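Designed helical repeat protein (PDB 5CWQ) has no known biochemical function and was designed computationally, apparently to explore which folds repeated helices can build. Local coordinates at residues E35-L40 with R78-E83; E64-K69 with A108-C113; K69-L74 with S124-R129; L95-I100 with Q128-E133; A156-V161 with E214-E219. All blocks are in the same frame, centred on the assembly; numbering follows the deposited sequence.

How the contacts relate
Contact 1 closes first, joining helix 33-57 to helix 60-86 around the turn between them. Contact 2 starts on helix 60-86 before contact 1 ends, so the two cross; it ties that helix to helix 90-114. Contact 3 crosses both. It starts further along helix 60-86, shares K69 with contact 2, and skips one helix to reach helix 117-144. Contact 4 opens inside that span, crosses contact 2 and ends on helix 117-144, as contact 3 does, with Q128 and R129 in common. Contact 5 follows in series and links helix 147-171 to helix 204-230. It touches contact 3 through A160, and contact 4 through I157, L159 and A160.

Contact 1 (E35-L40 with R78-E83); sequences ELAEAL and RKVSEE
V80 points its side chain at helix 33-57 and overlaps L36, A37 and L40. Its CG2 methyl does most of the touching. L36 CD2 meets this methyl at 3.6 Å, and L40 CD1 meets it at 3.7 Å. The two leucines stand one turn apart on their helix, and CG2 is shared between their ends. Both leucines lie slantwise to the valine. The other methyl, V80 CG1, turns to A37 CB at 4.3 Å. V80 CG1 lies anti to the backbone N (chi1 175°), which leaves CG2 beside that N and puts the two methyls on separate partners. L36 and L40 use different first torsions, yet both send a methyl to the same place.

This is the hydrophobic seam of an antiparallel helical hairpin in this designed helical repeat fold. The short axes run at 153° to each other and come within 10.5 Å. The seam is buried. Helix 90-114 covers it, with L95 on A37, A99 on L40 and V92 on V80. S24 and R28 of helix 5-30 also touch L36.

Next to V80, S81 turns its hydroxyl back on its own helix. S81 OG donates to R78 O at 2.6 Å. The backbone N of E82 reaches that oxygen from the same face, so R78 O holds two donors.

Contact 2 (E64-K69 with A108-C113); sequences ERASEK and AEVACC
V110 contributes the largest buried area here, with S67 and A66 facing it. The three join two helices that follow each other in the chain, 60-86 and 90-114, as an antiparallel helical pair of the repeat fold. Their short axes approach to 9.3 Å at an angle of 154°. This is close packing, made by small residues on one helix and a single branched one on the other.

V110 uses both of its methyls. With CG1 anti to the backbone N (chi1 173°), CG1 goes to S67 CB, while CG2 lies between A66 CB and the backbone of S67. S67 CB lies 3.9 Å from V110 CG1. A66 CB sits 4.2 Å from V110 CG2. No hydrogen bond links the two segments.

A51 of helix 33-57 closes over both A66 and V110, and E119 of helix 117-144 lies against S67. Just beyond the valine, two adjacent cysteines form disulfides to different helices. C113 is bonded to C55 of helix 33-57, and C112 to C170 of helix 147-171. The valine also reaches the backbone of the facing helix: V110 CG2 lies 4.2 Å from S67 N.

Contact 3 (K69-L74 with S124-R129); sequences KAQRVL and SEKAQR
This is a contact made by side chains alone between helices 60-86 and 117-144, which are two apart in the chain, and it is carried by K126, L74 and Q71. The backbones stay well separated. The closest pair of CA atoms, L74 CA and K126 CA, is 9.9 Å apart, and the long lysine spans the gap.

K126 lays its aliphatic part over L74, the two side chains meeting at a slant. L74 CD2 lies 3.7 Å from K126 CD and 3.9 Å from K126 CE. The lysine is extended up to CE and then bends at its last torsion (chi4 61°), so NZ does not continue in line with the rest of the chain. The touching atoms of the lysine are CD and CE.

Q71 meets the same lysine near its end, at about a right angle. Q71 OE1 is 4.0 Å from K126 CE, which is a van der Waals approach. The amide nitrogen of Q71 is engaged within its own helix, where NE2 is hydrogen-bonded to E75 OE2. A bend at chi2 (62°) turns the amide out of line with the first part of the side chain. R78, one turn on from L74, also packs its guanidinium group near K126 CE.

Helix 90-114, which lies between the two in the chain, touches both, with I100 against L74, L107 against Q71 and V104 against A127. Long side chains thus join two helices of the designed repeat fold that are not consecutive in the chain.

Contact 4 (L95-I100 with Q128-E133); sequences LALIAI and QRVLEE
E133 OE1 takes a salt bridge from R85 NH2 of helix 60-86 and also lies 3.8 Å from L97 CD2. The carboxylate thus sits at the border of an apolar patch, with its charge paired outside the two segments. The patch lies between two helices of the designed helical repeat fold. Here helices 90-114 and 117-144, neighbours in the chain, pack antiparallel. Their short axes approach to 10.3 Å at 161°.

L97 and V130 bury the most area. L97 rests its CD2 against V130 CG2 at 4.1 Å, while the same methyl of the valine also meets the backbone oxygen, L97 O, at 3.8 Å. I100 packs on the valine from one turn further along. L97 and I100 each lie alongside V130, pointing the opposite way, because the side chains come from facing helices.

The first torsion of V130 matters. Its CG1 takes the crowded position between backbone N and carbonyl carbon (chi1 65°). That sends CG2, anti to the N, to L97 and I100. CG1 instead goes to A160 of helix 147-171, so one valine serves two helices.

Elsewhere on helix 117-144, Q128 NE2 donates to E132 OE2 at 3.2 Å. The bond is nearly straight (173°) and lies in the amide plane, but it reaches the oxygen on its anti side, tilted out of the carboxylate plane. At the heart of the seam, I100 CG2 and V130 CG2 are 3.6 Å apart.

Contact 5 (A156-V161 with E214-E219); sequences AIALAV and EQLARE
L216 meets A158 through its CB and L159 through its branched end. The CB atoms of A158 and L216 are 3.6 Å apart, so the alanine abuts the root of the leucine. The same A158 CB lies 4.0 Å from the backbone nitrogen, A217 N. A158 has no longer side chain to hold the helices apart. The CA atoms of A158 and A217 are accordingly only 5.2 Å from each other, and the short axes approach to 8.4 Å.

L159 and L216 share one conformation. In each, CG stands anti to the carbonyl carbon and beside the backbone N (chi1 -71° in both), and the next torsion is close to extended. The direction in which L159 leaves its backbone leads away from helix 204-230, but its end swings back. L159 CD2 meets L216 CD2 at 3.9 Å and L216 CD1 at 4.0 Å. L216 leaves its backbone toward helix 147-171, and its two methyls spread over the end of L159, the two side chains meeting at a slant. The side-chain contacts are apolar, and no hydrogen bond spans the segments. L216 is also partly exposed, and a bound glycerol, probably from the crystallisation liquor, lies about 4 Å from it.

The two segments run almost parallel, at 14°, on helices two apart in the chain, as in an alternating up-down stack. I155 and L162 of helix 147-171 extend the cover on L216. V187 of the intervening helix 174-201 touches I157 and A217, while helix 90-114 backs L159 with I98 and A101.

Contact 1 (E35-L40 with R78-E83)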
# COMPACT_ATOMS: atom_id res chain seq x y z
N GLU A 35 -16.01 5.98 -5.48
CA GLU A 35 -16.51 4.70 -5.01
C GLU A 35 -15.74 3.55 -5.66
O GLU A 35 -15.50 2.52 -5.04
CB GLU A 35 -18.01 4.56 -5.29
CG GLU A 35 -18.88 5.41 -4.39
CD GLU A 35 -20.36 5.13 -4.58
OE1 GLU A 35 -20.71 4.39 -5.53
OE2 GLU A 35 -21.17 5.64 -3.78
N LEU A 36 -15.37 3.75 -6.92
CA LEU A 36 -14.58 2.77 -7.65
C LEU A 36 -13.21 2.61 -7.00
O LEU A 36 -12.75 1.50 -6.76
CB LEU A 36 -14.44 3.18 -9.12
CG LEU A 36 -13.49 2.36 -9.99
CD1 LEU A 36 -13.84 0.89 -9.97
CD2 LEU A 36 -13.50 2.89 -11.42
N ALA A 37 -12.58 3.74 -6.70
CA ALA A 37 -11.26 3.75 -6.07
C ALA A 37 -11.31 3.10 -4.69
O ALA A 37 -10.40 2.35 -4.32
CB ALA A 37 -10.75 5.18 -5.96
N GLU A 38 -12.36 3.39 -3.93
CA GLU A 38 -12.53 2.81 -2.60
C GLU A 38 -12.73 1.30 -2.69
O GLU A 38 -12.26 0.56 -1.83
CB GLU A 38 -13.70 3.47 -1.88
CG GLU A 38 -13.41 4.88 -1.40
CD GLU A 38 -14.64 5.60 -0.90
OE1 GLU A 38 -15.76 5.09 -1.09
OE2 GLU A 38 -14.49 6.69 -0.30
N ALA A 39 -13.44 0.87 -3.72
CA ALA A 39 -13.68 -0.55 -3.93
C ALA A 39 -12.38 -1.28 -4.28
O ALA A 39 -12.17 -2.41 -3.87
CB ALA A 39 -14.72 -0.76 -5.03
N LEU A 40 -11.52 -0.61 -5.04
CA LEU A 40 -10.24 -1.19 -5.44
C LEU A 40 -9.30 -1.32 -4.25
O LEU A 40 -8.48 -2.24 -4.20
CB LEU A 40 -9.60 -0.35 -6.55
CG LEU A 40 -10.30 -0.39 -7.92
CD1 LEU A 40 -9.65 0.59 -8.88
CD2 LEU A 40 -10.29 -1.80 -8.50
N ARG A 78 -4.40 1.89 -11.75
CA ARG A 78 -3.63 2.75 -12.64
C ARG A 78 -4.54 3.54 -13.58
O ARG A 78 -4.31 4.72 -13.85
CB ARG A 78 -2.63 1.94 -13.47
CG ARG A 78 -1.35 1.56 -12.75
CD ARG A 78 -0.52 0.62 -13.61
NE ARG A 78 0.77 0.30 -13.01
CZ ARG A 78 1.61 -0.62 -13.49
NH1 ARG A 78 1.29 -1.32 -14.57
NH2 ARG A 78 2.77 -0.84 -12.88
N LYS A 79 -5.56 2.87 -14.09
CA LYS A 79 -6.51 3.50 -15.00
C LYS A 79 -7.31 4.57 -14.28
O LYS A 79 -7.53 5.66 -14.81
CB LYS A 79 -7.44 2.45 -15.61
CG LYS A 79 -8.35 2.99 -16.71
CD LYS A 79 -9.32 1.92 -17.19
CE LYS A 79 -10.19 2.43 -18.33
NZ LYS A 79 -11.23 1.44 -18.74
N VAL A 80 -7.74 4.27 -13.06
CA VAL A 80 -8.52 5.22 -12.27
C VAL A 80 -7.69 6.46 -11.95
O VAL A 80 -8.21 7.58 -11.95
CB VAL A 80 -9.02 4.57 -10.95
CG1 VAL A 80 -9.72 5.61 -10.07
CG2 VAL A 80 -9.96 3.42 -11.26
N SER A 81 -6.41 6.26 -11.67
CA SER A 81 -5.53 7.38 -11.37
C SER A 81 -5.39 8.28 -12.60
O SER A 81 -5.35 9.51 -12.48
CB SER A 81 -4.15 6.89 -10.91
OG SER A 81 -3.46 6.24 -11.95
N GLU A 82 -5.32 7.66 -13.77
CA GLU A 82 -5.26 8.39 -15.03
C GLU A 82 -6.52 9.24 -15.20
O GLU A 82 -6.45 10.43 -15.52
CB GLU A 82 -5.10 7.42 -16.20
CG GLU A 82 -4.65 8.04 -17.50
CD GLU A 82 -5.75 8.80 -18.22
OE1 GLU A 82 -6.94 8.44 -18.07
OE2 GLU A 82 -5.41 9.75 -18.96
N GLU A 83 -7.67 8.61 -14.99
CA GLU A 83 -8.95 9.28 -15.10
C GLU A 83 -9.10 10.35 -14.02
O GLU A 83 -9.72 11.39 -14.25
CB GLU A 83 -10.09 8.26 -15.00
CG GLU A 83 -10.10 7.24 -16.13
CD GLU A 83 -10.95 6.02 -15.85
OE1 GLU A 83 -11.23 5.74 -14.66
OE2 GLU A 83 -11.35 5.34 -16.81

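Contact 2 (E64-K69 with A108-C113)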
# COMPACT_ATOMS: atom_id res chain seq x y z
N GLU A 64 0.94 -17.47 -6.52
CA GLU A 64 0.97 -16.92 -7.86
C GLU A 64 -0.41 -16.40 -8.26
O GLU A 64 -0.53 -15.37 -8.93
CB GLU A 64 1.46 -17.96 -8.87
CG GLU A 64 1.75 -17.40 -10.26
CD GLU A 64 2.89 -16.40 -10.27
OE1 GLU A 64 3.63 -16.32 -9.27
OE2 GLU A 64 3.04 -15.69 -11.29
N ARG A 65 -1.45 -17.13 -7.85
CA ARG A 65 -2.82 -16.68 -8.07
C ARG A 65 -3.06 -15.33 -7.42
O ARG A 65 -3.68 -14.45 -8.02
CB ARG A 65 -3.81 -17.71 -7.51
CG ARG A 65 -4.39 -18.65 -8.54
CD ARG A 65 -5.33 -19.65 -7.89
NE ARG A 65 -4.61 -20.75 -7.25
CZ ARG A 65 -5.08 -21.50 -6.26
NH1 ARG A 65 -6.30 -21.27 -5.77
NH2 ARG A 65 -4.34 -22.47 -5.76
N ALA A 66 -2.56 -15.16 -6.20
CA ALA A 66 -2.70 -13.91 -5.47
C ALA A 66 -1.98 -12.78 -6.21
O ALA A 66 -2.48 -11.66 -6.28
CB ALA A 66 -2.16 -14.05 -4.05
N SER A 67 -0.81 -13.09 -6.75
CA SER A 67 -0.02 -12.10 -7.48
C SER A 67 -0.73 -11.68 -8.76
O SER A 67 -0.75 -10.49 -9.11
CB SER A 67 1.36 -12.67 -7.81
OG SER A 67 2.22 -11.67 -8.33
N GLU A 68 -1.31 -12.65 -9.45
CA GLU A 68 -2.09 -12.38 -10.66
C GLU A 68 -3.25 -11.46 -10.33
O GLU A 68 -3.56 -10.53 -11.09
CB GLU A 68 -2.61 -13.69 -11.27
CG GLU A 68 -1.52 -14.56 -11.88
CD GLU A 68 -1.99 -15.98 -12.17
OE1 GLU A 68 -3.20 -16.24 -12.07
OE2 GLU A 68 -1.13 -16.83 -12.49
N LYS A 69 -3.89 -11.70 -9.19
CA LYS A 69 -5.02 -10.88 -8.76
C LYS A 69 -4.55 -9.50 -8.33
O LYS A 69 -5.24 -8.50 -8.56
CB LYS A 69 -5.78 -11.57 -7.63
CG LYS A 69 -6.55 -12.80 -8.09
CD LYS A 69 -7.29 -13.47 -6.95
CE LYS A 69 -8.06 -14.69 -7.44
NZ LYS A 69 -8.87 -15.33 -6.36
N ALA A 108 4.96 -7.85 -3.49
CA ALA A 108 6.22 -8.00 -2.78
C ALA A 108 6.18 -9.23 -1.87
O ALA A 108 7.12 -10.03 -1.85
CB ALA A 108 6.54 -6.75 -1.98
N GLU A 109 5.10 -9.35 -1.11
CA GLU A 109 4.90 -10.48 -0.20
C GLU A 109 4.97 -11.82 -0.94
O GLU A 109 5.63 -12.75 -0.49
CB GLU A 109 3.56 -10.36 0.53
CG GLU A 109 3.49 -9.18 1.51
CD GLU A 109 2.06 -8.83 1.93
OE1 GLU A 109 1.11 -9.18 1.20
OE2 GLU A 109 1.90 -8.18 2.98
N VAL A 110 4.29 -11.90 -2.08
CA VAL A 110 4.31 -13.12 -2.88
C VAL A 110 5.72 -13.40 -3.40
O VAL A 110 6.19 -14.53 -3.35
CB VAL A 110 3.33 -13.05 -4.07
CG1 VAL A 110 3.49 -14.26 -4.98
CG2 VAL A 110 1.90 -12.96 -3.56
N ALA A 111 6.38 -12.35 -3.89
CA ALA A 111 7.71 -12.49 -4.45
C ALA A 111 8.67 -13.06 -3.41
O ALA A 111 9.43 -13.98 -3.70
CB ALA A 111 8.22 -11.16 -4.96
N CYS A 112 8.63 -12.50 -2.20
CA CYS A 112 9.49 -12.96 -1.12
C CYS A 112 9.16 -14.39 -0.70
O CYS A 112 10.06 -15.22 -0.55
CB CYS A 112 9.37 -12.03 0.09
SG CYS A 112 10.02 -10.36 -0.19
N CYS A 113 7.88 -14.67 -0.52
CA CYS A 113 7.44 -15.99 -0.07
C CYS A 113 7.77 -17.07 -1.10
O CYS A 113 8.13 -18.19 -0.73
CB CYS A 113 5.94 -15.99 0.23
SG CYS A 113 5.48 -15.04 1.70

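Contact 3 (K69-L74 with S124-R129)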
# COMPACT_ATOMS: atom_id res chain seq x y z
N LYS A 69 -3.89 -11.70 -9.19
CA LYS A 69 -5.02 -10.88 -8.76
C LYS A 69 -4.55 -9.50 -8.33
O LYS A 69 -5.24 -8.50 -8.56
CB LYS A 69 -5.78 -11.57 -7.63
CG LYS A 69 -6.55 -12.80 -8.09
CD LYS A 69 -7.29 -13.47 -6.95
CE LYS A 69 -8.06 -14.69 -7.44
NZ LYS A 69 -8.87 -15.33 -6.36
N ALA A 70 -3.38 -9.43 -7.71
CA ALA A 70 -2.79 -8.16 -7.29
C ALA A 70 -2.44 -7.31 -8.51
O ALA A 70 -2.64 -6.09 -8.51
CB ALA A 70 -1.55 -8.39 -6.43
N GLN A 71 -1.91 -7.96 -9.54
CA GLN A 71 -1.52 -7.27 -10.76
C GLN A 71 -2.75 -6.66 -11.43
O GLN A 71 -2.67 -5.59 -12.03
CB GLN A 71 -0.82 -8.24 -11.72
CG GLN A 71 -0.36 -7.60 -13.03
CD GLN A 71 0.66 -6.51 -12.82
OE1 GLN A 71 1.39 -6.50 -11.82
NE2 GLN A 71 0.73 -5.57 -13.75
N ARG A 72 -3.87 -7.36 -11.33
CA ARG A 72 -5.12 -6.92 -11.93
C ARG A 72 -5.64 -5.66 -11.24
O ARG A 72 -6.02 -4.69 -11.89
CB ARG A 72 -6.16 -8.04 -11.88
CG ARG A 72 -7.51 -7.66 -12.49
CD ARG A 72 -8.45 -8.86 -12.53
NE ARG A 72 -9.80 -8.47 -12.91
CZ ARG A 72 -10.81 -9.33 -13.04
NH1 ARG A 72 -10.63 -10.62 -12.82
NH2 ARG A 72 -12.01 -8.89 -13.40
N VAL A 73 -5.66 -5.68 -9.91
CA VAL A 73 -6.08 -4.52 -9.12
C VAL A 73 -5.17 -3.34 -9.43
O VAL A 73 -5.64 -2.21 -9.57
CB VAL A 73 -6.05 -4.82 -7.61
CG1 VAL A 73 -6.36 -3.57 -6.79
CG2 VAL A 73 -7.03 -5.92 -7.27
N LEU A 74 -3.87 -3.61 -9.52
CA LEU A 74 -2.88 -2.60 -9.84
C LEU A 74 -3.19 -1.90 -11.16
O LEU A 74 -3.23 -0.67 -11.22
CB LEU A 74 -1.49 -3.24 -9.90
CG LEU A 74 -0.34 -2.40 -10.46
CD1 LEU A 74 -0.20 -1.10 -9.70
CD2 LEU A 74 0.95 -3.19 -10.40
N SER A 124 9.73 -3.96 -6.18
CA SER A 124 10.44 -2.85 -5.56
C SER A 124 10.45 -1.64 -6.48
O SER A 124 10.34 -0.50 -6.03
CB SER A 124 11.87 -3.26 -5.20
OG SER A 124 12.51 -2.26 -4.44
N GLU A 125 10.57 -1.90 -7.78
CA GLU A 125 10.53 -0.85 -8.79
C GLU A 125 9.15 -0.21 -8.84
O GLU A 125 9.03 1.01 -8.96
CB GLU A 125 10.91 -1.41 -10.16
CG GLU A 125 12.37 -1.84 -10.25
CD GLU A 125 12.66 -2.71 -11.47
OE1 GLU A 125 11.72 -2.99 -12.24
OE2 GLU A 125 13.83 -3.11 -11.64
N LYS A 126 8.11 -1.03 -8.74
CA LYS A 126 6.74 -0.54 -8.71
C LYS A 126 6.49 0.27 -7.44
O LYS A 126 5.80 1.29 -7.46
CB LYS A 126 5.74 -1.69 -8.80
CG LYS A 126 5.69 -2.36 -10.17
CD LYS A 126 4.64 -3.47 -10.20
CE LYS A 126 4.52 -4.08 -11.58
NZ LYS A 126 5.80 -4.70 -12.03
N ALA A 127 7.06 -0.20 -6.33
CA ALA A 127 6.93 0.49 -5.05
C ALA A 127 7.62 1.85 -5.10
O ALA A 127 7.12 2.83 -4.55
CB ALA A 127 7.51 -0.36 -3.93
N GLN A 128 8.78 1.90 -5.75
CA GLN A 128 9.51 3.14 -5.89
C GLN A 128 8.71 4.12 -6.75
O GLN A 128 8.67 5.32 -6.47
CB GLN A 128 10.89 2.89 -6.50
CG GLN A 128 11.76 4.14 -6.62
CD GLN A 128 12.05 4.79 -5.27
OE1 GLN A 128 12.19 4.11 -4.26
NE2 GLN A 128 12.13 6.11 -5.26
N ARG A 129 8.07 3.61 -7.80
CA ARG A 129 7.27 4.43 -8.69
C ARG A 129 6.11 5.09 -7.96
O ARG A 129 5.97 6.32 -7.99
CB ARG A 129 6.73 3.60 -9.86
CG ARG A 129 7.75 3.26 -10.93
CD ARG A 129 7.18 2.25 -11.92
NE ARG A 129 8.15 1.82 -12.92
CZ ARG A 129 7.93 0.86 -13.81
NH1 ARG A 129 6.77 0.22 -13.84
NH2 ARG A 129 8.87 0.54 -14.69

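Contact 4 (L95-I100 with Q128-E133)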
# COMPACT_ATOMS: atom_id res chain seq x y z
N LEU A 95 -6.68 8.06 -3.40
CA LEU A 95 -7.31 6.77 -3.10
C LEU A 95 -6.82 5.69 -4.06
O LEU A 95 -6.57 4.56 -3.65
CB LEU A 95 -8.83 6.90 -3.17
CG LEU A 95 -9.47 7.76 -2.08
CD1 LEU A 95 -10.89 8.16 -2.46
CD2 LEU A 95 -9.46 7.03 -0.74
N ALA A 96 -6.69 6.04 -5.34
CA ALA A 96 -6.20 5.10 -6.34
C ALA A 96 -4.77 4.69 -6.03
O ALA A 96 -4.40 3.53 -6.20
CB ALA A 96 -6.29 5.72 -7.73
N LEU A 97 -3.96 5.64 -5.57
CA LEU A 97 -2.57 5.37 -5.25
C LEU A 97 -2.45 4.45 -4.04
O LEU A 97 -1.53 3.63 -3.96
CB LEU A 97 -1.82 6.68 -4.98
CG LEU A 97 -1.60 7.58 -6.20
CD1 LEU A 97 -0.99 8.91 -5.79
CD2 LEU A 97 -0.73 6.90 -7.25
N ILE A 98 -3.39 4.56 -3.11
CA ILE A 98 -3.44 3.66 -1.97
C ILE A 98 -3.71 2.24 -2.46
O ILE A 98 -3.07 1.29 -2.01
CB ILE A 98 -4.52 4.08 -0.93
CG1 ILE A 98 -4.12 5.39 -0.26
CG2 ILE A 98 -4.73 2.99 0.14
CD1 ILE A 98 -5.24 6.04 0.55
N ALA A 99 -4.64 2.10 -3.40
CA ALA A 99 -4.96 0.79 -3.96
C ALA A 99 -3.75 0.21 -4.68
O ALA A 99 -3.44 -0.97 -4.55
CB ALA A 99 -6.15 0.88 -4.91
N ILE A 100 -3.07 1.07 -5.44
CA ILE A 100 -1.86 0.68 -6.16
C ILE A 100 -0.79 0.21 -5.19
O ILE A 100 -0.22 -0.87 -5.35
CB ILE A 100 -1.32 1.86 -7.01
CG1 ILE A 100 -2.21 2.06 -8.24
CG2 ILE A 100 0.12 1.63 -7.46
CD1 ILE A 100 -1.93 3.34 -9.03
N GLN A 128 8.78 1.90 -5.75
CA GLN A 128 9.51 3.14 -5.89
C GLN A 128 8.71 4.12 -6.75
O GLN A 128 8.67 5.32 -6.47
CB GLN A 128 10.89 2.89 -6.50
CG GLN A 128 11.76 4.14 -6.62
CD GLN A 128 12.05 4.79 -5.27
OE1 GLN A 128 12.19 4.11 -4.26
NE2 GLN A 128 12.13 6.11 -5.26
N ARG A 129 8.07 3.61 -7.80
CA ARG A 129 7.27 4.43 -8.69
C ARG A 129 6.11 5.09 -7.96
O ARG A 129 5.97 6.32 -7.99
CB ARG A 129 6.73 3.60 -9.86
CG ARG A 129 7.75 3.26 -10.93
CD ARG A 129 7.18 2.25 -11.92
NE ARG A 129 8.15 1.82 -12.92
CZ ARG A 129 7.93 0.86 -13.81
NH1 ARG A 129 6.77 0.22 -13.84
NH2 ARG A 129 8.87 0.54 -14.69
N VAL A 130 5.28 4.28 -7.31
CA VAL A 130 4.10 4.80 -6.64
C VAL A 130 4.50 5.72 -5.49
O VAL A 130 3.79 6.69 -5.18
CB VAL A 130 3.20 3.65 -6.11
CG1 VAL A 130 3.92 2.85 -5.03
CG2 VAL A 130 1.88 4.19 -5.59
N LEU A 131 5.64 5.43 -4.88
CA LEU A 131 6.19 6.30 -3.84
C LEU A 131 6.42 7.70 -4.38
O LEU A 131 6.04 8.69 -3.75
CB LEU A 131 7.51 5.72 -3.31
CG LEU A 131 8.35 6.62 -2.41
CD1 LEU A 131 7.58 7.01 -1.16
CD2 LEU A 131 9.65 5.94 -2.04
N GLU A 132 7.05 7.79 -5.54
CA GLU A 132 7.33 9.07 -6.16
C GLU A 132 6.04 9.80 -6.54
O GLU A 132 5.92 11.01 -6.35
CB GLU A 132 8.23 8.88 -7.39
CG GLU A 132 9.64 8.43 -7.05
CD GLU A 132 10.43 7.96 -8.26
OE1 GLU A 132 9.87 7.97 -9.38
OE2 GLU A 132 11.60 7.57 -8.09
N GLU A 133 5.08 9.05 -7.07
CA GLU A 133 3.79 9.64 -7.44
C GLU A 133 3.06 10.16 -6.21
O GLU A 133 2.51 11.26 -6.23
CB GLU A 133 2.92 8.61 -8.17
CG GLU A 133 3.46 8.20 -9.53
CD GLU A 133 2.49 7.32 -10.30
OE1 GLU A 133 1.29 7.66 -10.36
OE2 GLU A 133 2.93 6.29 -10.86

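Contact 5 (A156-V161 with E214-E219)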
# COMPACT_ATOMS: atom_id res chain seq x y z
N ALA A 156 -0.50 6.13 1.16
CA ALA A 156 0.03 5.52 -0.05
C ALA A 156 1.56 5.44 0.02
O ALA A 156 2.16 4.44 -0.37
CB ALA A 156 -0.41 6.31 -1.29
N ILE A 157 2.17 6.50 0.53
CA ILE A 157 3.62 6.55 0.71
C ILE A 157 4.08 5.47 1.69
O ILE A 157 5.03 4.74 1.40
CB ILE A 157 4.07 7.94 1.21
CG1 ILE A 157 3.93 8.96 0.08
CG2 ILE A 157 5.52 7.91 1.69
CD1 ILE A 157 4.07 10.40 0.52
N ALA A 158 3.42 5.38 2.84
CA ALA A 158 3.80 4.42 3.87
C ALA A 158 3.68 2.98 3.36
O ALA A 158 4.54 2.14 3.63
CB ALA A 158 2.95 4.61 5.12
N LEU A 159 2.62 2.70 2.61
CA LEU A 159 2.44 1.37 2.02
C LEU A 159 3.58 1.06 1.06
O LEU A 159 4.10 -0.06 1.03
CB LEU A 159 1.10 1.27 1.30
CG LEU A 159 -0.15 1.23 2.19
CD1 LEU A 159 -1.39 1.44 1.34
CD2 LEU A 159 -0.23 -0.08 2.95
N ALA A 160 3.97 2.06 0.27
CA ALA A 160 5.05 1.90 -0.69
C ALA A 160 6.37 1.62 0.02
O ALA A 160 7.15 0.76 -0.41
CB ALA A 160 5.18 3.15 -1.56
N VAL A 161 6.62 2.33 1.12
CA VAL A 161 7.84 2.14 1.89
C VAL A 161 7.81 0.77 2.57
O VAL A 161 8.85 0.13 2.75
CB VAL A 161 8.02 3.25 2.94
CG1 VAL A 161 9.19 2.95 3.87
CG2 VAL A 161 8.24 4.58 2.24
N GLU A 214 1.06 6.69 9.93
CA GLU A 214 2.07 6.67 10.99
C GLU A 214 2.42 5.24 11.40
O GLU A 214 3.59 4.89 11.50
CB GLU A 214 1.60 7.47 12.21
CG GLU A 214 2.68 7.60 13.29
CD GLU A 214 2.20 8.35 14.52
OE1 GLU A 214 0.99 8.66 14.61
OE2 GLU A 214 3.04 8.63 15.41
N GLN A 215 1.39 4.43 11.63
CA GLN A 215 1.60 3.06 12.10
C GLN A 215 2.14 2.16 11.00
O GLN A 215 2.88 1.21 11.27
CB GLN A 215 0.30 2.49 12.66
CG GLN A 215 -0.19 3.19 13.92
CD GLN A 215 0.85 3.20 15.02
OE1 GLN A 215 1.60 2.24 15.19
NE2 GLN A 215 0.90 4.29 15.77
N LEU A 216 1.75 2.43 9.76
CA LEU A 216 2.31 1.72 8.62
C LEU A 216 3.80 2.01 8.51
O LEU A 216 4.61 1.11 8.25
CB LEU A 216 1.59 2.11 7.33
CG LEU A 216 0.16 1.59 7.19
CD1 LEU A 216 -0.60 2.39 6.13
CD2 LEU A 216 0.15 0.10 6.84
N ALA A 217 4.16 3.27 8.72
CA ALA A 217 5.55 3.69 8.67
C ALA A 217 6.36 3.05 9.79
O ALA A 217 7.51 2.66 9.58
CB ALA A 217 5.64 5.20 8.74
N ARG A 218 5.76 2.95 10.97
CA ARG A 218 6.43 2.33 12.12
C ARG A 218 6.69 0.85 11.87
O ARG A 218 7.75 0.33 12.24
CB ARG A 218 5.59 2.50 13.39
CG ARG A 218 5.61 3.92 13.95
CD ARG A 218 4.81 4.04 15.25
NE ARG A 218 5.49 3.42 16.39
CZ ARG A 218 5.11 2.29 17.00
NH1 ARG A 218 4.04 1.62 16.60
NH2 ARG A 218 5.82 1.84 18.02
N GLU A 219 5.74 0.17 11.23
CA GLU A 219 5.91 -1.24 10.91
C GLU A 219 7.05 -1.42 9.90
O GLU A 219 7.83 -2.36 9.99
CB GLU A 219 4.62 -1.86 10.35
CG GLU A 219 4.81 -3.31 9.89
CD GLU A 219 3.52 -4.02 9.55
OE1 GLU A 219 2.47 -3.69 10.13
OE2 GLU A 219 3.56 -4.93 8.69